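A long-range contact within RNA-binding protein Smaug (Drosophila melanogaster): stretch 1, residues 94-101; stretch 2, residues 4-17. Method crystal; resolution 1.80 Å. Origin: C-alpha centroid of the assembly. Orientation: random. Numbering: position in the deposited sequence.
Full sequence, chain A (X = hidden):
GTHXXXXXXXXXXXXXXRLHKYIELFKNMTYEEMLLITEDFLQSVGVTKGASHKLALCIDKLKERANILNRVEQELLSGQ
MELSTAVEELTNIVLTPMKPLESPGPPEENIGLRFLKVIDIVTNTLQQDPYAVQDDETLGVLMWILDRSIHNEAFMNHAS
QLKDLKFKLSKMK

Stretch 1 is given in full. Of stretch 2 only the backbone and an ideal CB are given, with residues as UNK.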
# COMPACT_ATOMS: atom_id res chain seq x y z
N VAL A 94 1.54 -1.04 -0.87
CA VAL A 94 1.11 -0.94 -2.26
C VAL A 94 0.09 -1.98 -2.75
O VAL A 94 -0.76 -1.66 -3.59
CB VAL A 94 2.32 -0.93 -3.21
CG1 VAL A 94 3.00 -2.30 -3.23
CG2 VAL A 94 1.89 -0.47 -4.60
N LEU A 95 0.15 -3.19 -2.20
CA LEU A 95 -0.79 -4.24 -2.62
C LEU A 95 -2.02 -4.37 -1.73
O LEU A 95 -2.91 -5.18 -2.02
CB LEU A 95 -0.07 -5.60 -2.65
CG LEU A 95 1.16 -5.68 -3.55
CD1 LEU A 95 1.69 -7.11 -3.55
CD2 LEU A 95 0.81 -5.24 -4.96
N THR A 96 -2.07 -3.60 -0.65
CA THR A 96 -3.22 -3.67 0.26
C THR A 96 -4.48 -3.05 -0.32
O THR A 96 -4.42 -2.15 -1.16
CB THR A 96 -2.92 -2.95 1.60
OG1 THR A 96 -2.75 -1.55 1.37
CG2 THR A 96 -1.66 -3.51 2.24
N PRO A 97 -5.66 -3.52 0.13
CA PRO A 97 -6.95 -3.00 -0.35
C PRO A 97 -7.09 -1.53 0.00
O PRO A 97 -6.99 -1.15 1.17
CB PRO A 97 -7.97 -3.86 0.40
CG PRO A 97 -7.23 -5.15 0.65
CD PRO A 97 -5.85 -4.67 1.03
N MET A 98 -7.30 -0.71 -1.02
CA MET A 98 -7.46 0.73 -0.83
C MET A 98 -8.71 1.22 -1.53
O MET A 98 -8.98 0.87 -2.67
CB MET A 98 -6.25 1.49 -1.38
CG MET A 98 -4.93 1.25 -0.65
SD MET A 98 -3.59 2.36 -1.29
CE MET A 98 -2.32 1.16 -1.70
N LYS A 99 -9.48 2.05 -0.82
CA LYS A 99 -10.68 2.62 -1.39
C LYS A 99 -10.28 3.70 -2.38
O LYS A 99 -9.15 4.18 -2.36
CB LYS A 99 -11.54 3.25 -0.29
CG LYS A 99 -11.98 2.28 0.79
CD LYS A 99 -12.97 2.93 1.74
CE LYS A 99 -14.35 3.07 1.11
NZ LYS A 99 -15.36 3.56 2.08
N PRO A 100 -11.21 4.08 -3.28
CA PRO A 100 -10.92 5.12 -4.27
C PRO A 100 -10.50 6.43 -3.58
O PRO A 100 -10.86 6.68 -2.43
CB PRO A 100 -12.24 5.27 -5.00
CG PRO A 100 -12.80 3.86 -4.98
CD PRO A 100 -12.50 3.43 -3.55
N LEU A 101 -9.73 7.25 -4.29
CA LEU A 101 -9.31 8.54 -3.74
C LEU A 101 -10.55 9.39 -3.46
O LEU A 101 -10.59 10.17 -2.51
CB LEU A 101 -8.40 9.27 -4.72
CG LEU A 101 -7.08 8.59 -5.08
CD1 LEU A 101 -6.42 9.36 -6.21
CD2 LEU A 101 -6.17 8.54 -3.87
N UNK A 4 -16.86 -5.47 -4.06
CA UNK A 4 -17.33 -4.11 -3.80
C UNK A 4 -16.20 -3.09 -3.68
O UNK A 4 -15.02 -3.44 -3.74
CB UNK A 4 -18.16 -4.09 -2.52
N UNK A 5 -16.59 -1.84 -3.51
CA UNK A 5 -15.65 -0.73 -3.41
C UNK A 5 -14.43 -0.99 -2.52
O UNK A 5 -14.57 -1.36 -1.36
CB UNK A 5 -16.39 0.50 -2.88
N UNK A 6 -13.24 -0.78 -3.08
CA UNK A 6 -12.01 -0.96 -2.33
C UNK A 6 -11.54 -2.39 -2.12
O UNK A 6 -10.52 -2.61 -1.46
CB UNK A 6 -12.18 -0.30 -0.96
N UNK A 7 -12.24 -3.36 -2.69
CA UNK A 7 -11.86 -4.75 -2.51
C UNK A 7 -11.40 -5.49 -3.77
O UNK A 7 -11.16 -6.69 -3.73
CB UNK A 7 -13.05 -5.50 -1.91
N UNK A 8 -11.24 -4.76 -4.87
CA UNK A 8 -10.82 -5.38 -6.12
C UNK A 8 -9.44 -6.02 -6.04
O UNK A 8 -9.14 -6.95 -6.78
CB UNK A 8 -10.83 -4.34 -7.24
N UNK A 9 -8.60 -5.53 -5.14
CA UNK A 9 -7.27 -6.10 -5.02
C UNK A 9 -7.09 -7.10 -3.90
O UNK A 9 -5.96 -7.46 -3.54
CB UNK A 9 -6.26 -4.97 -4.83
N UNK A 10 -8.20 -7.59 -3.35
CA UNK A 10 -8.12 -8.54 -2.25
C UNK A 10 -7.36 -9.81 -2.61
O UNK A 10 -6.55 -10.30 -1.82
CB UNK A 10 -9.53 -8.91 -1.78
N UNK A 11 -7.60 -10.34 -3.81
CA UNK A 11 -6.91 -11.55 -4.21
C UNK A 11 -5.40 -11.42 -4.29
O UNK A 11 -4.65 -12.26 -3.78
CB UNK A 11 -7.44 -12.01 -5.57
N UNK A 12 -4.94 -10.36 -4.93
CA UNK A 12 -3.50 -10.13 -5.07
C UNK A 12 -2.87 -9.92 -3.70
O UNK A 12 -1.76 -10.40 -3.44
CB UNK A 12 -3.23 -8.92 -5.97
N UNK A 13 -3.57 -9.22 -2.82
CA UNK A 13 -3.06 -8.97 -1.48
C UNK A 13 -2.88 -10.29 -0.74
O UNK A 13 -1.83 -10.56 -0.18
CB UNK A 13 -4.00 -8.04 -0.71
N UNK A 14 -3.92 -11.12 -0.74
CA UNK A 14 -3.84 -12.41 -0.06
C UNK A 14 -2.70 -13.27 -0.62
O UNK A 14 -1.99 -13.94 0.14
CB UNK A 14 -5.17 -13.15 -0.19
N UNK A 15 -2.55 -13.26 -1.94
CA UNK A 15 -1.48 -14.02 -2.58
C UNK A 15 -0.12 -13.55 -2.06
O UNK A 15 0.82 -14.34 -1.91
CB UNK A 15 -1.55 -13.88 -4.10
N UNK A 16 -0.02 -12.26 -1.75
CA UNK A 16 1.24 -11.70 -1.27
C UNK A 16 1.57 -12.12 0.16
O UNK A 16 2.72 -12.05 0.58
CB UNK A 16 1.19 -10.17 -1.36
N UNK A 17 0.56 -12.58 0.89
CA UNK A 17 0.73 -13.01 2.28
C UNK A 17 0.67 -14.53 2.41
O UNK A 17 0.72 -15.07 3.51
CB UNK A 17 -0.34 -12.37 3.17

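Position 4 lies beyond stretch 1, with nothing of it within 5.5 Å of the ideal CB, so the contact sets no preference. The deposited residue is M4, whose O accepts a hydrogen bond from the backbone N of position 7 (3.0 Å) that closes a type II turn.

At position 5 the CA-to-CB bond runs sideways, and the ideal CB is 4.9 Å from P100 CD and 5.2 Å from K99 CE. Carbon is the nearest surface on offer, so a small or medium apolar side chain would suit, though a longer one could pass into open space. It is V5, chi1 t, which puts CG1 3.4 Å from P100 CD.

Position 6 is the most constrained. Its phi/psi of 78/3 favours glycine by itself, and CA-to-CB points toward stretch 1, where an ideal CB would sit 3.1 Å from K99 CG, a tight approach. Both arguments lead to glycine, and G6 is found. Without a side chain, its CA comes to 3.9 Å from K99 CA and makes a CA-H...O contact with M98 O (3.6 Å, 140° at H), while its O packs 3.4 Å from P97 CB.

Position 7 points away, and stretch 1 leaves the choice wide; a long, flexible chain could curl back. M7 does so, with chi1 and chi2 both m, bringing SD to 4.3 Å from P97 CB. Position 8 points sideways with no neighbour from stretch 1, so many residues would fit; S8 makes no contact.

Position 9 points toward stretch 1, yet its ideal CB is 4.4 Å from L95 O, so stretch 1 leaves room for a CB. Phi/psi of -99/15 does not demand glycine. The residue is G9, the N-cap, whose O accepts from the backbone N of position 13 (3.1 Å). A water donates to G9 O (2.7 Å) and L95 O (2.6 Å), joining the carbonyls; a CB would crowd it, its oxygen 2.8 Å from the ideal CB.

Position 10 points away, but its ideal CB is 5.0 Å from P97 CG, so an apolar chain of some length could return to the proline. I10 does, with CD1 4.0 Å from P97 CG. Position 11 is out of reach, without preference; it is G11.

Position 12 points toward stretch 1, but its ideal CB is still 5.5 Å from L95 O; an apolar chain long enough to reach the L95 side chain would suit, among others. L12 places CD1 3.3 Å from L95 CD1.

At position 13 the ideal CB is 3.3 Å from L95 O and 4.2 Å from P97 CD. The carbon-rich surface of T96 and P97 suits a large flat or apolar group. W13 lays one face of its five-membered ring under P97 CD (3.9 Å to the centroid, 19° off the normal) and T96 CA (4.1 Å, 29°), both CH-pi contacts.

Positions 14 and 15 are out of reach, without preference: L14 and K15. Position 16 points toward stretch 1, its ideal CB 3.8 Å from L95 CD1, so small or apolar residues fit. S16 keeps that CB contact, while OG donates to W13 O (2.5 Å). Position 17, likewise unconstrained, is L17.

Stretch 2 4-17: MVGMSGIGLWLKSL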
# COMPACT_ATOMS: atom_id res chain seq x y z
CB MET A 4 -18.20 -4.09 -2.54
CG MET A 4 -18.99 -2.81 -2.38
SD MET A 4 -20.08 -2.80 -0.94
CE MET A 4 -21.67 -3.19 -1.72
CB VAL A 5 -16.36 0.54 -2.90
CG1 VAL A 5 -15.43 1.73 -2.96
CG2 VAL A 5 -17.63 0.79 -3.72
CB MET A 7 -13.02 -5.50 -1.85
CG MET A 7 -13.33 -4.98 -0.44
SD MET A 7 -12.03 -5.31 0.77
CE MET A 7 -12.73 -6.70 1.49
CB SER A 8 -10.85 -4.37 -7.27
OG SER A 8 -9.87 -3.36 -7.10
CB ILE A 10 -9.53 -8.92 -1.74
CG1 ILE A 10 -9.41 -9.68 -0.42
CG2 ILE A 10 -10.27 -9.74 -2.79
CD1 ILE A 10 -8.84 -8.82 0.71
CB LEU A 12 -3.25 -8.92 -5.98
CG LEU A 12 -1.79 -8.56 -6.34
CD1 LEU A 12 -1.10 -7.95 -5.14
CD2 LEU A 12 -1.03 -9.81 -6.80
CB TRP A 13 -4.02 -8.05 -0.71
CG TRP A 13 -3.55 -7.73 0.69
CD1 TRP A 13 -2.37 -7.14 1.05
CD2 TRP A 13 -4.29 -7.92 1.91
NE1 TRP A 13 -2.33 -6.95 2.42
CE2 TRP A 13 -3.50 -7.41 2.97
CE3 TRP A 13 -5.55 -8.46 2.21
CZ2 TRP A 13 -3.93 -7.44 4.30
CZ3 TRP A 13 -5.98 -8.48 3.54
CH2 TRP A 13 -5.16 -7.98 4.57
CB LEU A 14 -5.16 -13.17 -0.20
CG LEU A 14 -6.36 -12.57 0.53
CD1 LEU A 14 -7.59 -13.43 0.26
CD2 LEU A 14 -6.08 -12.51 2.02
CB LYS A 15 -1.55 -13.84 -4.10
CG LYS A 15 -2.66 -14.64 -4.77
CD LYS A 15 -2.78 -14.30 -6.25
CE LYS A 15 -3.79 -15.21 -6.95
NZ LYS A 15 -3.97 -14.82 -8.39
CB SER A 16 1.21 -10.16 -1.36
OG SER A 16 0.51 -9.58 -0.27
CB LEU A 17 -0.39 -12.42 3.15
CG LEU A 17 -0.70 -10.92 3.09
CD1 LEU A 17 -1.96 -10.65 3.90
CD2 LEU A 17 0.47 -10.12 3.61
O HOH W 1 -3.76 -6.04 -4.34
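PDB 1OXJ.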